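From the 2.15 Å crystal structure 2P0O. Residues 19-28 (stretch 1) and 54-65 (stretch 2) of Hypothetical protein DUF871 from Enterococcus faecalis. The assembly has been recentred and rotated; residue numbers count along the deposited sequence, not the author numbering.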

ATOM      1  N   THR A  19       9.846   3.166 -16.394  1.00 58.29           N
ATOM      2  CA  THR A  19       9.769   2.040 -15.477  1.00 57.48           C
ATOM      3  C   THR A  19      10.983   1.916 -14.550  1.00 56.72           C
ATOM      4  O   THR A  19      10.823   1.713 -13.336  1.00 56.48           O
ATOM      5  CB  THR A  19       9.481   0.739 -16.246  1.00 57.73           C
ATOM      6  OG1 THR A  19       8.207   0.883 -16.889  1.00 57.71           O
ATOM      7  CG2 THR A  19       9.449  -0.473 -15.305  1.00 58.48           C
ATOM      8  N   ILE A  20      12.174   2.050 -15.115  1.00 55.81           N
ATOM      9  CA  ILE A  20      13.425   2.071 -14.351  1.00 55.72           C
ATOM     10  C   ILE A  20      13.456   3.252 -13.350  1.00 55.79           C
ATOM     11  O   ILE A  20      13.695   3.052 -12.152  1.00 55.45           O
ATOM     12  CB  ILE A  20      14.655   2.023 -15.307  1.00 56.30           C
ATOM     13  CG1 ILE A  20      14.665   0.682 -16.049  1.00 54.99           C
ATOM     14  CG2 ILE A  20      15.972   2.253 -14.561  1.00 55.03           C
ATOM     15  CD1 ILE A  20      15.560   0.646 -17.270  1.00 61.71           C
ATOM     16  N   ILE A  21      13.191   4.465 -13.833  1.00 55.95           N
ATOM     17  CA  ILE A  21      13.024   5.645 -12.959  1.00 55.66           C
ATOM     18  C   ILE A  21      12.095   5.325 -11.779  1.00 55.42           C
ATOM     19  O   ILE A  21      12.457   5.517 -10.612  1.00 54.93           O
ATOM     20  CB  ILE A  21      12.539   6.889 -13.752  1.00 55.31           C
ATOM     21  CG1 ILE A  21      13.674   7.425 -14.609  1.00 57.10           C
ATOM     22  CG2 ILE A  21      12.109   8.007 -12.822  1.00 55.67           C
ATOM     23  CD1 ILE A  21      13.228   8.194 -15.854  1.00 59.95           C
ATOM     24  N   TYR A  22      10.911   4.801 -12.106  1.00 55.50           N
ATOM     25  CA  TYR A  22       9.932   4.367 -11.138  1.00 55.08           C
ATOM     26  C   TYR A  22      10.457   3.382 -10.096  1.00 54.80           C
ATOM     27  O   TYR A  22      10.242   3.577  -8.878  1.00 54.88           O
ATOM     28  CB  TYR A  22       8.736   3.754 -11.868  1.00 55.17           C
ATOM     29  CG  TYR A  22       7.660   3.173 -10.948  1.00 55.84           C
ATOM     30  CD1 TYR A  22       6.853   3.994 -10.147  1.00 54.23           C
ATOM     31  CD2 TYR A  22       7.428   1.790 -10.911  1.00 56.97           C
ATOM     32  CE1 TYR A  22       5.831   3.429  -9.309  1.00 54.44           C
ATOM     33  CE2 TYR A  22       6.440   1.223 -10.093  1.00 55.25           C
ATOM     34  CZ  TYR A  22       5.637   2.038  -9.307  1.00 55.98           C
ATOM     35  OH  TYR A  22       4.653   1.433  -8.521  1.00 56.46           O
ATOM     36  N   ILE A  23      11.080   2.303 -10.567  1.00 54.23           N
ATOM     37  CA  ILE A  23      11.611   1.264  -9.675  1.00 54.64           C
ATOM     38  C   ILE A  23      12.610   1.866  -8.655  1.00 54.27           C
ATOM     39  O   ILE A  23      12.491   1.668  -7.431  1.00 54.14           O
ATOM     40  CB  ILE A  23      12.257   0.102 -10.477  1.00 54.57           C
ATOM     41  CG1 ILE A  23      11.187  -0.711 -11.214  1.00 54.47           C
ATOM     42  CG2 ILE A  23      13.062  -0.809  -9.549  1.00 54.39           C
ATOM     43  CD1 ILE A  23      11.761  -1.633 -12.308  1.00 54.09           C
ATOM     44  N   LYS A  24      13.548   2.642  -9.169  1.00 54.27           N
ATOM     45  CA  LYS A  24      14.553   3.308  -8.348  1.00 55.05           C
ATOM     46  C   LYS A  24      13.937   4.265  -7.318  1.00 55.28           C
ATOM     47  O   LYS A  24      14.335   4.262  -6.144  1.00 55.00           O
ATOM     48  CB  LYS A  24      15.568   4.049  -9.229  1.00 55.20           C
ATOM     49  CG  LYS A  24      16.424   3.145 -10.082  1.00 57.42           C
ATOM     50  CD  LYS A  24      17.621   3.918 -10.694  1.00 60.52           C
ATOM     51  CE  LYS A  24      18.245   3.105 -11.820  1.00 62.96           C
ATOM     52  NZ  LYS A  24      19.689   3.444 -12.126  1.00 64.24           N
ATOM     53  N   LYS A  25      12.964   5.072  -7.752  1.00 55.65           N
ATOM     54  CA  LYS A  25      12.272   5.974  -6.831  1.00 56.31           C
ATOM     55  C   LYS A  25      11.504   5.215  -5.758  1.00 55.55           C
ATOM     56  O   LYS A  25      11.516   5.604  -4.601  1.00 55.42           O
ATOM     57  CB  LYS A  25      11.299   6.862  -7.579  1.00 57.26           C
ATOM     58  CG  LYS A  25      11.942   8.111  -8.096  1.00 59.74           C
ATOM     59  CD  LYS A  25      10.973   8.901  -8.954  1.00 61.13           C
ATOM     60  CE  LYS A  25      11.745  10.019  -9.639  1.00 62.50           C
ATOM     61  NZ  LYS A  25      10.769  10.867 -10.362  1.00 65.34           N
HETATM   62  N   MSE A  26      10.840   4.126  -6.145  1.00 55.90           N
HETATM   63  CA  MSE A  26      10.050   3.348  -5.191  1.00 55.81           C
HETATM   64  C   MSE A  26      10.952   2.753  -4.104  1.00 56.35           C
HETATM   65  O   MSE A  26      10.617   2.815  -2.917  1.00 56.49           O
HETATM   66  CB  MSE A  26       9.198   2.298  -5.904  1.00 55.87           C
HETATM   67  CG  MSE A  26       8.069   2.931  -6.737  1.00 56.27           C
HETATM   68 SE   MSE A  26       6.811   4.020  -5.646  1.00 62.73          SE
HETATM   69  CE  MSE A  26       5.523   2.617  -5.201  1.00 58.03           C
ATOM     70  N   LYS A  27      12.106   2.221  -4.506  1.00 56.53           N
ATOM     71  CA  LYS A  27      13.103   1.781  -3.540  1.00 57.29           C
ATOM     72  C   LYS A  27      13.473   2.882  -2.526  1.00 57.65           C
ATOM     73  O   LYS A  27      13.426   2.635  -1.321  1.00 57.99           O
ATOM     74  CB  LYS A  27      14.359   1.253  -4.226  1.00 56.86           C
ATOM     75  CG  LYS A  27      15.512   1.000  -3.259  1.00 58.20           C
ATOM     76  CD  LYS A  27      15.271  -0.270  -2.481  1.00 58.87           C
ATOM     77  CE  LYS A  27      16.401  -0.507  -1.502  1.00 58.18           C
ATOM     78  NZ  LYS A  27      16.192  -1.817  -0.838  1.00 57.50           N
ATOM     79  N   ALA A  28      13.829   4.077  -3.005  1.00 57.27           N
ATOM     80  CA  ALA A  28      14.086   5.212  -2.109  1.00 58.01           C
ATOM     81  C   ALA A  28      12.862   5.629  -1.263  1.00 58.25           C
ATOM     82  O   ALA A  28      12.985   6.311  -0.249  1.00 59.10           O
ATOM     83  CB  ALA A  28      14.660   6.414  -2.879  1.00 56.94           C
ATOM     84  N   ASP A  54      17.356  -8.281 -17.695  1.00 69.10           N
ATOM     85  CA  ASP A  54      17.409  -6.765 -17.466  1.00 68.36           C
ATOM     86  C   ASP A  54      16.800  -6.386 -16.101  1.00 67.14           C
ATOM     87  O   ASP A  54      17.347  -5.522 -15.384  1.00 67.47           O
ATOM     88  CB  ASP A  54      16.636  -5.996 -18.544  1.00 68.54           C
ATOM     89  CG  ASP A  54      17.191  -6.195 -19.938  1.00 69.98           C
ATOM     90  OD1 ASP A  54      18.456  -6.232 -20.122  1.00 70.59           O
ATOM     91  OD2 ASP A  54      16.340  -6.310 -20.872  1.00 71.88           O
ATOM     92  N   LEU A  55      15.676  -7.010 -15.750  1.00 65.77           N
ATOM     93  CA  LEU A  55      14.981  -6.651 -14.497  1.00 64.20           C
ATOM     94  C   LEU A  55      15.768  -7.096 -13.244  1.00 63.14           C
ATOM     95  O   LEU A  55      15.945  -6.318 -12.293  1.00 62.71           O
ATOM     96  CB  LEU A  55      13.527  -7.194 -14.459  1.00 64.12           C
ATOM     97  CG  LEU A  55      12.777  -7.002 -13.117  1.00 63.36           C
ATOM     98  CD1 LEU A  55      12.598  -5.537 -12.808  1.00 62.74           C
ATOM     99  CD2 LEU A  55      11.421  -7.727 -13.032  1.00 63.51           C
ATOM    100  N   GLY A  56      16.231  -8.360 -13.251  1.00 62.76           N
ATOM    101  CA  GLY A  56      17.115  -8.875 -12.198  1.00 62.28           C
ATOM    102  C   GLY A  56      18.324  -7.988 -11.963  1.00 62.17           C
ATOM    103  O   GLY A  56      18.771  -7.833 -10.805  1.00 62.09           O
ATOM    104  N   ALA A  57      18.835  -7.384 -13.047  1.00 61.95           N
ATOM    105  CA  ALA A  57      19.988  -6.491 -12.937  1.00 62.99           C
ATOM    106  C   ALA A  57      19.599  -5.244 -12.157  1.00 63.17           C
ATOM    107  O   ALA A  57      20.295  -4.836 -11.221  1.00 63.04           O
ATOM    108  CB  ALA A  57      20.553  -6.134 -14.314  1.00 62.77           C
ATOM    109  N   ILE A  58      18.460  -4.664 -12.520  1.00 63.59           N
ATOM    110  CA  ILE A  58      17.931  -3.531 -11.779  1.00 63.98           C
ATOM    111  C   ILE A  58      17.736  -3.904 -10.294  1.00 63.75           C
ATOM    112  O   ILE A  58      18.214  -3.198  -9.410  1.00 63.56           O
ATOM    113  CB  ILE A  58      16.628  -3.003 -12.423  1.00 64.66           C
ATOM    114  CG1 ILE A  58      16.864  -2.722 -13.906  1.00 65.77           C
ATOM    115  CG2 ILE A  58      16.157  -1.727 -11.733  1.00 65.03           C
ATOM    116  CD1 ILE A  58      15.575  -2.674 -14.707  1.00 69.40           C
ATOM    117  N   ALA A  59      17.077  -5.029 -10.028  1.00 63.37           N
ATOM    118  CA  ALA A  59      16.788  -5.450  -8.649  1.00 63.36           C
ATOM    119  C   ALA A  59      18.023  -5.795  -7.804  1.00 63.20           C
ATOM    120  O   ALA A  59      18.078  -5.449  -6.628  1.00 63.37           O
ATOM    121  CB  ALA A  59      15.818  -6.608  -8.643  1.00 62.94           C
ATOM    122  N   LYS A  60      18.983  -6.502  -8.383  1.00 62.95           N
ATOM    123  CA  LYS A  60      20.234  -6.777  -7.674  1.00 63.95           C
ATOM    124  C   LYS A  60      20.937  -5.483  -7.246  1.00 64.00           C
ATOM    125  O   LYS A  60      21.356  -5.361  -6.095  1.00 64.70           O
ATOM    126  CB  LYS A  60      21.196  -7.639  -8.517  1.00 63.56           C
ATOM    127  CG  LYS A  60      20.949  -9.148  -8.429  1.00 63.52           C
ATOM    128  CD  LYS A  60      21.260  -9.864  -9.759  1.00 63.13           C
ATOM    129  CE  LYS A  60      22.733 -10.026 -10.001  1.00 66.08           C
ATOM    130  NZ  LYS A  60      23.014 -10.485 -11.421  1.00 66.65           N
ATOM    131  N   ALA A  61      21.049  -4.529  -8.173  1.00 63.81           N
ATOM    132  CA  ALA A  61      21.715  -3.243  -7.925  1.00 63.74           C
ATOM    133  C   ALA A  61      20.963  -2.417  -6.894  1.00 63.61           C
ATOM    134  O   ALA A  61      21.535  -1.692  -6.086  1.00 63.49           O
ATOM    135  CB  ALA A  61      21.830  -2.463  -9.219  1.00 63.67           C
ATOM    136  N   GLU A  62      19.656  -2.548  -6.936  1.00 63.84           N
ATOM    137  CA  GLU A  62      18.770  -1.744  -6.132  1.00 63.97           C
ATOM    138  C   GLU A  62      18.456  -2.441  -4.799  1.00 63.39           C
ATOM    139  O   GLU A  62      17.858  -1.836  -3.924  1.00 64.07           O
ATOM    140  CB  GLU A  62      17.519  -1.459  -6.965  1.00 63.96           C
ATOM    141  CG  GLU A  62      16.848  -0.142  -6.710  1.00 66.74           C
ATOM    142  CD  GLU A  62      17.730   1.072  -6.909  1.00 69.22           C
ATOM    143  OE1 GLU A  62      18.515   1.117  -7.879  1.00 69.76           O
ATOM    144  OE2 GLU A  62      17.609   2.013  -6.086  1.00 72.26           O
ATOM    145  N   LYS A  63      18.907  -3.690  -4.645  1.00 63.25           N
ATOM    146  CA  LYS A  63      18.685  -4.529  -3.445  1.00 62.44           C
ATOM    147  C   LYS A  63      17.204  -4.742  -3.190  1.00 62.78           C
ATOM    148  O   LYS A  63      16.646  -4.347  -2.156  1.00 62.59           O
ATOM    149  CB  LYS A  63      19.403  -3.987  -2.212  1.00 62.85           C
ATOM    150  CG  LYS A  63      20.911  -4.128  -2.267  1.00 62.24           C
ATOM    151  CD  LYS A  63      21.526  -3.220  -1.242  1.00 64.30           C
ATOM    152  CE  LYS A  63      23.042  -3.124  -1.395  1.00 64.40           C
ATOM    153  NZ  LYS A  63      23.521  -1.935  -0.618  1.00 66.16           N
HETATM  154  N   MSE A  64      16.577  -5.362  -4.174  1.00 62.19           N
HETATM  155  CA  MSE A  64      15.154  -5.605  -4.148  1.00 62.54           C
HETATM  156  C   MSE A  64      14.910  -7.046  -4.527  1.00 61.36           C
HETATM  157  O   MSE A  64      15.666  -7.643  -5.289  1.00 61.04           O
HETATM  158  CB  MSE A  64      14.440  -4.683  -5.124  1.00 62.92           C
HETATM  159  CG  MSE A  64      14.587  -3.219  -4.790  1.00 65.40           C
HETATM  160 SE   MSE A  64      13.727  -2.132  -6.167  1.00 71.65          SE
HETATM  161  CE  MSE A  64      11.845  -2.168  -5.607  1.00 65.78           C
ATOM    162  N   LYS A  65      13.849  -7.594  -3.976  1.00 60.39           N
ATOM    163  CA  LYS A  65      13.478  -8.960  -4.245  1.00 59.94           C
ATOM    164  C   LYS A  65      12.606  -9.019  -5.489  1.00 59.50           C
ATOM    165  O   LYS A  65      12.035  -7.996  -5.903  1.00 59.26           O
ATOM    166  CB  LYS A  65      12.774  -9.519  -3.016  1.00 60.22           C
ATOM    167  CG  LYS A  65      13.723  -9.547  -1.817  1.00 62.28           C
ATOM    168  CD  LYS A  65      13.102 -10.204  -0.602  1.00 66.51           C
ATOM    169  CE  LYS A  65      13.186 -11.715  -0.704  1.00 66.87           C
ATOM    170  NZ  LYS A  65      12.354 -12.345   0.360  1.00 68.98           N
TER
HETATM  171  O   HOH W   1      16.736   4.302  -5.562  1.00 53.10           O

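The most unusual feature of this contact is a lysine side chain that donates to a backbone carbonyl just past the end of the neighbouring helix. Lys27 NZ donates a hydrogen bond to Lys63 O at 2.9 Å. Lys63 is the first residue to leave helical geometry after helix 54-62, and its phi is positive. Its carbonyl belongs to the turn, and the lysine reaches it from the other helix. The same side chain passes Glu62 O, with Lys27 CE 3.1 Å from that oxygen. Lys27 NZ is also hydrogen-bonded elsewhere in the structure.

The side chain of Lys27 does this with chi1 t, chi2 p and the last two torsions t. Its CA-to-CB bond points toward the other stretch. The long aliphatic part packs as well: Lys27 CD lies 3.8 Å from Met64 CG. Lysine suits the place because its methylenes can cover an apolar neighbour while the ammonium meets a carbonyl. Lys27 has 87 Å² covered by the other stretch, the largest value of any residue here.

The two helices run in nearly the same direction, at 25°, and their axes come no closer than 10.9 Å. Side chains fill the space between them. Ile23 is buried, and its CA-to-CB bond points toward stretch 2. Ile23 CG2 lies 3.9 Å from Ile58 CG2 and 3.7 Å from Met64 SE, and Ile23 CD1 lies 4.0 Å from Leu55 CD1. A branched isoleucine can thus touch three apolar partners at once. One turn earlier, Ile20 CG1 meets Ile58 CD1 at 3.7 Å. The CA-to-CB bond of Ile58 points toward stretch 1, and its side chain packs against both isoleucines.

Met64 is a selenomethionine. It follows the turn, and Met64 N donates a hydrogen bond to Ala59 O at 2.9 Å. The CA-to-CB bond of Met64 points toward stretch 1, and Met64 SE reaches Ile23 CG2 at 3.7 Å. The long, flexible, apolar side chain suits packing against Ile23 and the Lys27 methylenes.

Glu62 lies beside Lys24, with CA atoms 6.9 Å apart. The nearest atoms of this pair are Lys24 CG and Glu62 OE1, at 3.7 Å, so the contact is made through a methylene. The extended Lys24 side chain stays exposed, as suits a charged residue at the surface. Glu62 OE2 accepts a hydrogen bond from water 1 at 2.5 Å. The same water donates to Lys24 O, also at 2.5 Å, and so bridges the two helices.

In all, 474 Å² is buried, counting both sides.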